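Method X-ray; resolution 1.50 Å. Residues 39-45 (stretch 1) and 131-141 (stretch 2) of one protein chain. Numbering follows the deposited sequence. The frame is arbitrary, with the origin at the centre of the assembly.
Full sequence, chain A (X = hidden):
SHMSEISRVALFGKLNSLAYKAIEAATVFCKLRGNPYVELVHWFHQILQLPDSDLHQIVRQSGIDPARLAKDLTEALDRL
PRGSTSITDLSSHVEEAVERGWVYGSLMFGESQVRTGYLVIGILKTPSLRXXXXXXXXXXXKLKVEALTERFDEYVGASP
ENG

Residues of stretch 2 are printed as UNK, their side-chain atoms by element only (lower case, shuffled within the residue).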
# COMPACT_ATOMS: atom_id res chain seq x y z
N GLU A 39 3.03 -7.28 -5.56
CA GLU A 39 1.70 -7.22 -4.97
C GLU A 39 1.62 -6.25 -3.84
O GLU A 39 2.63 -5.73 -3.36
CB GLU A 39 1.31 -8.59 -4.42
CG GLU A 39 1.11 -9.64 -5.52
CD GLU A 39 0.52 -10.91 -4.98
OE1 GLU A 39 0.01 -10.91 -3.83
OE2 GLU A 39 0.59 -11.91 -5.72
N LEU A 40 0.37 -6.02 -3.41
CA LEU A 40 0.20 -5.21 -2.23
C LEU A 40 1.02 -5.75 -1.03
O LEU A 40 1.59 -4.96 -0.25
CB LEU A 40 -1.26 -5.15 -1.83
CG LEU A 40 -2.21 -4.39 -2.74
CD1 LEU A 40 -3.68 -4.58 -2.23
CD2 LEU A 40 -1.87 -2.93 -2.78
N VAL A 41 1.12 -7.09 -0.89
CA VAL A 41 1.85 -7.60 0.28
C VAL A 41 3.36 -7.21 0.19
O VAL A 41 3.97 -6.84 1.20
CB VAL A 41 1.66 -9.12 0.42
CG1 VAL A 41 2.29 -9.89 -0.75
CG2 VAL A 41 2.29 -9.59 1.75
N HIS A 42 3.95 -7.22 -1.03
CA HIS A 42 5.35 -6.78 -1.15
C HIS A 42 5.49 -5.32 -0.76
O HIS A 42 6.46 -4.93 -0.11
CB HIS A 42 5.87 -6.93 -2.60
CG HIS A 42 5.95 -8.33 -3.10
ND1 HIS A 42 5.06 -8.79 -4.04
CD2 HIS A 42 6.81 -9.35 -2.84
CE1 HIS A 42 5.37 -10.04 -4.37
NE2 HIS A 42 6.42 -10.40 -3.65
N TRP A 43 4.56 -4.49 -1.23
CA TRP A 43 4.66 -3.03 -1.06
C TRP A 43 4.51 -2.71 0.43
O TRP A 43 5.30 -1.94 1.01
CB TRP A 43 3.53 -2.37 -1.84
CG TRP A 43 3.73 -0.89 -2.04
CD1 TRP A 43 4.83 -0.16 -1.73
CD2 TRP A 43 2.79 -0.04 -2.67
NE1 TRP A 43 4.62 1.17 -2.14
CE2 TRP A 43 3.39 1.24 -2.76
CE3 TRP A 43 1.52 -0.26 -3.26
CZ2 TRP A 43 2.71 2.33 -3.35
CZ3 TRP A 43 0.85 0.80 -3.85
CH2 TRP A 43 1.47 2.09 -3.89
N PHE A 44 3.47 -3.29 1.06
CA PHE A 44 3.22 -2.99 2.48
C PHE A 44 4.36 -3.56 3.35
O PHE A 44 4.80 -2.90 4.32
CB PHE A 44 1.85 -3.56 2.91
CG PHE A 44 0.74 -2.62 2.62
CD1 PHE A 44 0.73 -1.92 1.44
CD2 PHE A 44 -0.30 -2.41 3.54
CE1 PHE A 44 -0.31 -1.04 1.14
CE2 PHE A 44 -1.34 -1.50 3.22
CZ PHE A 44 -1.33 -0.85 2.04
N HIS A 45 4.85 -4.77 3.02
CA HIS A 45 5.98 -5.30 3.77
C HIS A 45 7.20 -4.31 3.67
O HIS A 45 7.85 -4.01 4.69
CB HIS A 45 6.31 -6.70 3.26
CG HIS A 45 7.60 -7.22 3.79
ND1 HIS A 45 7.71 -7.84 5.02
CD2 HIS A 45 8.85 -7.13 3.28
CE1 HIS A 45 8.98 -8.18 5.21
NE2 HIS A 45 9.69 -7.75 4.18
N UNK A 131 -10.95 -6.37 0.52
CA UNK A 131 -10.98 -7.82 0.70
C UNK A 131 -9.59 -8.39 0.51
O UNK A 131 -9.16 -9.33 1.25
c UNK A 131 -11.63 -10.83 -1.17
c UNK A 131 -12.07 -9.93 -0.26
n UNK A 131 -12.64 -10.65 0.76
n UNK A 131 -11.94 -12.08 -0.68
c UNK A 131 -12.02 -8.44 -0.27
c UNK A 131 -12.55 -11.94 0.48
N UNK A 132 -8.87 -7.85 -0.48
CA UNK A 132 -7.48 -8.32 -0.66
C UNK A 132 -6.62 -8.03 0.56
O UNK A 132 -5.83 -8.87 1.01
c UNK A 132 -6.87 -7.68 -1.92
N UNK A 133 -6.78 -6.83 1.09
CA UNK A 133 -6.00 -6.39 2.22
C UNK A 133 -6.28 -7.25 3.46
O UNK A 133 -5.34 -7.69 4.16
c UNK A 133 -4.13 -4.04 3.15
c UNK A 133 -6.29 -3.06 4.19
c UNK A 133 -5.57 -4.28 3.61
c UNK A 133 -6.37 -4.89 2.46
N UNK A 134 -7.55 -7.51 3.76
CA UNK A 134 -7.83 -8.32 4.95
C UNK A 134 -7.44 -9.77 4.73
O UNK A 134 -7.16 -10.46 5.67
c UNK A 134 -9.32 -8.20 5.39
c UNK A 134 -9.68 -6.73 5.62
o UNK A 134 -10.20 -8.73 4.37
N UNK A 135 -7.38 -10.21 3.47
CA UNK A 135 -6.86 -11.52 3.15
C UNK A 135 -5.40 -11.67 3.57
O UNK A 135 -5.00 -12.76 3.99
N UNK A 136 -4.62 -10.61 3.50
CA UNK A 136 -3.24 -10.61 3.96
C UNK A 136 -3.13 -10.72 5.47
O UNK A 136 -2.29 -11.45 6.01
c UNK A 136 -1.74 -10.42 1.36
c UNK A 136 -1.68 -7.94 1.60
c UNK A 136 -2.52 -9.35 3.48
c UNK A 136 -2.44 -9.20 1.96
N UNK A 137 -3.98 -9.98 6.18
CA UNK A 137 -4.00 -10.06 7.66
C UNK A 137 -5.36 -9.67 8.16
O UNK A 137 -5.85 -8.57 7.84
o UNK A 137 -3.03 -9.20 9.71
c UNK A 137 -2.95 -9.13 8.29
N UNK A 138 -5.92 -10.53 9.01
CA UNK A 138 -7.14 -10.16 9.69
C UNK A 138 -6.96 -8.94 10.58
O UNK A 138 -7.96 -8.27 10.89
c UNK A 138 -7.65 -11.33 10.53
N UNK A 139 -5.72 -8.56 10.91
CA UNK A 139 -5.49 -7.31 11.67
C UNK A 139 -6.08 -6.13 10.92
O UNK A 139 -6.56 -5.16 11.53
o UNK A 139 -4.04 -6.90 14.93
o UNK A 139 -4.56 -8.99 14.77
c UNK A 139 -3.99 -7.02 11.92
c UNK A 139 -4.03 -7.95 14.26
c UNK A 139 -3.35 -8.02 12.93
N UNK A 140 -6.04 -6.16 9.59
CA UNK A 140 -6.56 -4.98 8.88
C UNK A 140 -8.07 -4.81 8.95
O UNK A 140 -8.58 -3.72 8.64
c UNK A 140 -2.60 -5.50 6.09
c UNK A 140 -2.71 -3.40 7.23
c UNK A 140 -2.00 -4.32 6.49
c UNK A 140 -4.06 -3.64 7.53
c UNK A 140 -3.94 -5.76 6.43
c UNK A 140 -4.68 -4.81 7.14
c UNK A 140 -6.15 -5.04 7.40
N UNK A 141 -8.82 -5.82 9.40
CA UNK A 141 -10.23 -5.63 9.67
C UNK A 141 -10.47 -4.70 10.85
O UNK A 141 -11.58 -4.19 11.03
c UNK A 141 -10.91 -6.98 9.90

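Position 131 has one carbon followed by a five-membered ring of three carbons and two nitrogens. That is histidine. His-131 is exposed and lies out of reach of stretch 1.

Position 132 has a single side-chain carbon, CB, 4.5 Å from CD1 of Leu-40. It is alanine. The CA-to-CB bond of Ala-132 points toward stretch 1.

Position 133 has four carbons, forked at the second. One tip carbon comes within 3.8 Å of CE2 of Phe-44. The fork after a CH2 carbon identifies leucine. The CA-to-CB bond of Leu-133 runs sideways, but the end of the side chain comes nearer to stretch 1.

Position 134 has one carbon carrying an oxygen and a second carbon. This is threonine. Thr-134 does not reach stretch 1; its hydroxyl is hydrogen-bonded to a residue just outside the stretch.

Position 135 has no side-chain atoms and is glycine. An ideal CB on Gly-135 would lie 3.2 Å from O of Ala-132, a crowded position, and would meet nothing of stretch 1.

Position 136 again has four carbons forked at the second. One tip carbon lies 3.7 Å from CB of Val-41 and 4.4 Å from CB of Leu-40. This is leucine, and the tip is CD1. Leu-136 has the m,t rotamer and is the residue of stretch 2 most covered by stretch 1.

Position 137 has one carbon and one oxygen: serine. Ser-137 is the first residue to leave helical phi/psi. Its OG accepts a hydrogen bond from the backbone N of position 139, at 3.0 Å.

Position 138 has one carbon and is alanine. Ala-138 is exposed.

Position 139 has three carbons, the third carrying two oxygens. This is glutamate. Glu-139 touches a crystal neighbour, not stretch 1.

Position 140 has one carbon and a six-carbon ring with no further atom. One ring carbon lies 3.9 Å from CD2 of Phe-44, at the edge of the Phe-44 ring. This is phenylalanine, and that carbon is CZ.

Position 141 has one carbon and is alanine. Ala-141 is exposed and does not reach stretch 1.

The contact is entirely apolar, with no hydrogen bond across it. The two helices cross at -65°, and their axes come no closer than 10.9 Å, so side chains fill the gap. Leu-40, Val-41 and Phe-44 meet Ala-132, Leu-133 and Leu-136, while Phe-140 reaches Phe-44 from the 3-10 segment beyond the helix. Together the stretches bury 270 Å².

Stretch 2 131-141: HALTGLSAEFA
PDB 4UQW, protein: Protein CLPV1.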